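PDB 3N0X: possible substrate binding protein of ABC transporter system from Rhodopseudomonas palustris, which probably binds branched-chain amino acids or related small ligands and delivers them to an ABC transporter for uptake into the cell. Local coordinates for residues Tyr244-Tyr255 / Met339-Val350. Residues are numbered along the deposited sequence; the frame is centred on the assembly and turned at random. Where two conformers were deposited one is given.
Sequences YKRLPGMEGATY and MYHFKVKVDPAV
Glu251 holds its carboxylate between two basic side chains of the neighbouring strand, His341 and Lys343, all three on one face of an antiparallel pairing. The ring nitrogen NE2 of His341 gives its hydrogen to Glu251 OE1 (2.8 Å). The oxygen lies close to the ring plane, yet the ring comes in from above the carboxylate plane, the two planes turned 56° apart. Lys343, in the conformer modelled here, reaches the other oxygen: its NZ forms a salt bridge to OE2 of Glu251 at 3.0 Å, on the anti side. The lysine chain runs extended until chi4 (69°) bends the ammonium back, so that NZ also donates to Gly249 O (2.7 Å), in the carbonyl plane and on a lone pair. With a glutamine in place of Glu251 the carboxylate charge is gone, and Lys343 would probably be left without its countercharge in this contact and its chain less firmly fixed.

On the opposite face, Phe342 lays its ring against the backbone of Gly252, whose CA sits over it, 4.1 Å from the centroid, in a CH-pi contact. With chi1 at 66°, CG stands between the backbone N and carbonyl carbon, which turns the ring across onto the glycine. Thr254 continues this face, its CG2 3.9 Å from Tyr340 CB.

Just before strand 251-254, the type II turn Leu247-Met250 meets Val344, whose CG2 lies against Met250 CB and whose CB and CG1 face Leu247 O. Farther out, Lys245 NZ donates to Val350 O (2.8 Å), while a water links NZ to Pro348 O.

Phe342 N donates to Gly252 O, and Thr254 and Tyr340 exchange backbone bonds both ways, joining strand 251-254 to 335-345 within the antiparallel sheet of this periplasmic-binding-protein fold, with helix 126-137 against Ala253 and His341. Gripped at both oxygens, the Glu251 carboxylate is likely to stay ionised and to favour a protonated His341.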
# COMPACT_ATOMS: atom_id res chain seq x y z
N TYR A 244 1.81 -4.65 17.79
CA TYR A 244 1.40 -6.00 17.48
C TYR A 244 2.14 -7.08 18.30
O TYR A 244 1.74 -8.23 18.28
CB TYR A 244 1.60 -6.32 15.98
CG TYR A 244 0.74 -5.58 14.93
CD1 TYR A 244 0.44 -4.22 15.02
CD2 TYR A 244 0.35 -6.24 13.79
CE1 TYR A 244 -0.30 -3.58 14.03
CE2 TYR A 244 -0.38 -5.60 12.81
CZ TYR A 244 -0.72 -4.29 12.93
OH TYR A 244 -1.43 -3.60 11.94
N LYS A 245 3.19 -6.70 19.04
CA LYS A 245 3.86 -7.62 19.95
C LYS A 245 2.93 -8.11 21.07
O LYS A 245 3.23 -9.12 21.72
CB LYS A 245 5.16 -7.00 20.51
CG LYS A 245 6.20 -6.81 19.40
CD LYS A 245 7.43 -6.00 19.85
CE LYS A 245 8.26 -6.71 20.86
NZ LYS A 245 9.46 -5.92 21.25
N ARG A 246 1.81 -7.42 21.29
CA ARG A 246 0.77 -7.86 22.22
C ARG A 246 -0.21 -8.89 21.61
O ARG A 246 -1.09 -9.37 22.34
CB ARG A 246 -0.02 -6.64 22.70
CG ARG A 246 0.72 -5.77 23.76
CD ARG A 246 0.24 -6.07 25.20
NE ARG A 246 -1.13 -5.57 25.45
CZ ARG A 246 -2.24 -6.31 25.45
NH1 ARG A 246 -2.21 -7.63 25.23
NH2 ARG A 246 -3.41 -5.73 25.67
N LEU A 247 -0.02 -9.26 20.33
CA LEU A 247 -0.95 -10.12 19.58
C LEU A 247 -0.24 -11.34 18.95
O LEU A 247 -0.32 -11.56 17.73
CB LEU A 247 -1.62 -9.27 18.48
CG LEU A 247 -2.37 -8.00 18.93
CD1 LEU A 247 -2.60 -7.01 17.78
CD2 LEU A 247 -3.66 -8.47 19.56
N PRO A 248 0.48 -12.13 19.76
CA PRO A 248 1.18 -13.26 19.19
C PRO A 248 0.25 -14.19 18.41
O PRO A 248 -0.85 -14.50 18.87
CB PRO A 248 1.76 -13.97 20.43
CG PRO A 248 0.92 -13.49 21.54
CD PRO A 248 0.61 -12.09 21.23
N GLY A 249 0.67 -14.60 17.22
CA GLY A 249 -0.07 -15.55 16.41
C GLY A 249 -1.14 -14.90 15.54
O GLY A 249 -1.78 -15.59 14.76
N MSE A 250 -1.34 -13.59 15.68
CA MSE A 250 -2.33 -12.89 14.88
C MSE A 250 -1.99 -13.05 13.41
O MSE A 250 -0.82 -12.92 13.00
CB MSE A 250 -2.42 -11.41 15.21
CG MSE A 250 -3.50 -10.70 14.41
SE MSE A 250 -3.93 -8.96 15.11
CE MSE A 250 -2.33 -8.20 14.78
N GLU A 251 -3.02 -13.29 12.59
CA GLU A 251 -2.82 -13.33 11.17
C GLU A 251 -3.59 -12.24 10.45
O GLU A 251 -4.60 -11.74 10.92
CB GLU A 251 -3.26 -14.67 10.60
CG GLU A 251 -2.47 -15.84 11.17
CD GLU A 251 -2.76 -17.20 10.56
OE1 GLU A 251 -3.44 -17.30 9.50
OE2 GLU A 251 -2.28 -18.19 11.18
N GLY A 252 -3.12 -11.93 9.26
CA GLY A 252 -3.68 -10.93 8.40
C GLY A 252 -2.92 -10.90 7.11
O GLY A 252 -2.08 -11.80 6.84
N ALA A 253 -3.11 -9.82 6.35
CA ALA A 253 -2.30 -9.59 5.17
C ALA A 253 -1.67 -8.23 5.18
O ALA A 253 -2.20 -7.29 5.75
CB ALA A 253 -3.15 -9.75 3.89
N THR A 254 -0.50 -8.16 4.54
CA THR A 254 0.29 -6.94 4.46
C THR A 254 0.81 -6.66 3.05
O THR A 254 1.05 -7.56 2.24
CB THR A 254 1.48 -6.96 5.48
OG1 THR A 254 1.99 -5.62 5.62
CG2 THR A 254 2.57 -7.99 5.09
N TYR A 255 1.03 -5.37 2.79
CA TYR A 255 1.64 -4.92 1.55
C TYR A 255 3.12 -5.34 1.45
O TYR A 255 3.63 -5.62 0.37
CB TYR A 255 1.53 -3.37 1.51
CG TYR A 255 2.44 -2.63 0.52
CD1 TYR A 255 2.21 -2.65 -0.86
CD2 TYR A 255 3.48 -1.90 0.98
CE1 TYR A 255 3.03 -1.95 -1.74
CE2 TYR A 255 4.34 -1.26 0.11
CZ TYR A 255 4.09 -1.24 -1.24
OH TYR A 255 4.92 -0.54 -2.09
N MSE A 339 0.48 -9.80 -2.41
CA MSE A 339 0.32 -9.33 -1.04
C MSE A 339 0.66 -10.53 -0.14
O MSE A 339 0.75 -11.67 -0.62
CB MSE A 339 -1.11 -8.83 -0.81
CG MSE A 339 -1.54 -7.71 -1.80
SE MSE A 339 -0.78 -5.99 -1.49
CE MSE A 339 -1.82 -5.60 0.06
N TYR A 340 0.89 -10.29 1.16
CA TYR A 340 1.49 -11.33 2.02
C TYR A 340 0.63 -11.67 3.22
O TYR A 340 0.33 -10.81 4.03
CB TYR A 340 2.90 -10.90 2.49
CG TYR A 340 3.76 -10.51 1.30
CD1 TYR A 340 4.26 -11.49 0.46
CD2 TYR A 340 4.03 -9.17 1.02
CE1 TYR A 340 5.03 -11.15 -0.65
CE2 TYR A 340 4.77 -8.83 -0.09
CZ TYR A 340 5.28 -9.79 -0.91
OH TYR A 340 6.04 -9.45 -2.06
N HIS A 341 0.19 -12.90 3.28
CA HIS A 341 -0.51 -13.45 4.43
C HIS A 341 0.58 -13.79 5.45
O HIS A 341 1.45 -14.60 5.19
CB HIS A 341 -1.28 -14.72 4.00
CG HIS A 341 -2.00 -15.45 5.11
ND1 HIS A 341 -2.69 -16.62 4.84
CD2 HIS A 341 -2.10 -15.24 6.45
CE1 HIS A 341 -3.21 -17.07 5.97
NE2 HIS A 341 -2.90 -16.25 6.96
N PHE A 342 0.48 -13.16 6.62
CA PHE A 342 1.51 -13.25 7.70
C PHE A 342 0.90 -13.80 8.97
O PHE A 342 -0.32 -13.86 9.13
CB PHE A 342 2.13 -11.87 8.01
CG PHE A 342 1.15 -10.91 8.61
CD1 PHE A 342 0.85 -10.91 9.97
CD2 PHE A 342 0.49 -9.97 7.80
CE1 PHE A 342 -0.09 -10.06 10.50
CE2 PHE A 342 -0.44 -9.08 8.34
CZ PHE A 342 -0.73 -9.12 9.70
N LYS A 343 1.79 -14.24 9.88
CA LYS A 343 1.44 -14.60 11.24
C LYS A 343 2.44 -13.90 12.17
O LYS A 343 3.67 -13.94 11.92
CB LYS A 343 1.48 -16.12 11.44
CG LYS A 343 0.97 -16.60 12.80
CD LYS A 343 0.86 -18.14 12.89
CE LYS A 343 0.07 -18.54 14.12
NZ LYS A 343 -1.40 -18.19 14.00
N VAL A 344 1.94 -13.21 13.20
CA VAL A 344 2.81 -12.50 14.10
C VAL A 344 3.63 -13.46 14.97
O VAL A 344 3.07 -14.38 15.62
CB VAL A 344 2.00 -11.54 15.02
CG1 VAL A 344 2.87 -10.98 16.19
CG2 VAL A 344 1.39 -10.38 14.20
N LYS A 345 4.95 -13.21 15.03
CA LYS A 345 5.87 -13.84 15.98
C LYS A 345 6.41 -12.73 16.88
O LYS A 345 6.80 -11.67 16.40
CB LYS A 345 7.01 -14.57 15.28
CG LYS A 345 8.12 -15.11 16.26
N VAL A 346 6.45 -12.95 18.18
CA VAL A 346 6.96 -11.92 19.08
C VAL A 346 8.39 -12.29 19.51
O VAL A 346 8.61 -13.33 20.13
CB VAL A 346 6.08 -11.83 20.34
CG1 VAL A 346 6.66 -10.81 21.32
CG2 VAL A 346 4.62 -11.44 19.97
N ASP A 347 9.36 -11.48 19.07
CA ASP A 347 10.76 -11.66 19.47
C ASP A 347 11.07 -10.46 20.36
O ASP A 347 11.06 -9.31 19.88
CB ASP A 347 11.63 -11.67 18.23
CG ASP A 347 13.10 -11.84 18.54
OD1 ASP A 347 13.51 -11.57 19.70
OD2 ASP A 347 13.84 -12.26 17.61
N PRO A 348 11.28 -10.69 21.66
CA PRO A 348 11.39 -9.52 22.55
C PRO A 348 12.55 -8.57 22.25
O PRO A 348 12.49 -7.40 22.65
CB PRO A 348 11.59 -10.14 23.93
CG PRO A 348 12.07 -11.52 23.67
CD PRO A 348 11.46 -11.96 22.37
N ALA A 349 13.56 -9.05 21.54
CA ALA A 349 14.69 -8.21 21.18
C ALA A 349 14.47 -7.31 19.97
O ALA A 349 15.35 -6.48 19.66
CB ALA A 349 15.89 -9.05 20.91
N VAL A 350 13.38 -7.54 19.24
CA VAL A 350 13.08 -6.79 18.03
C VAL A 350 11.98 -5.77 18.33
O VAL A 350 10.96 -6.12 18.94
CB VAL A 350 12.72 -7.77 16.87
CG1 VAL A 350 12.43 -7.03 15.54
CG2 VAL A 350 13.84 -8.76 16.69
O HOH W 1 9.77 -6.80 24.04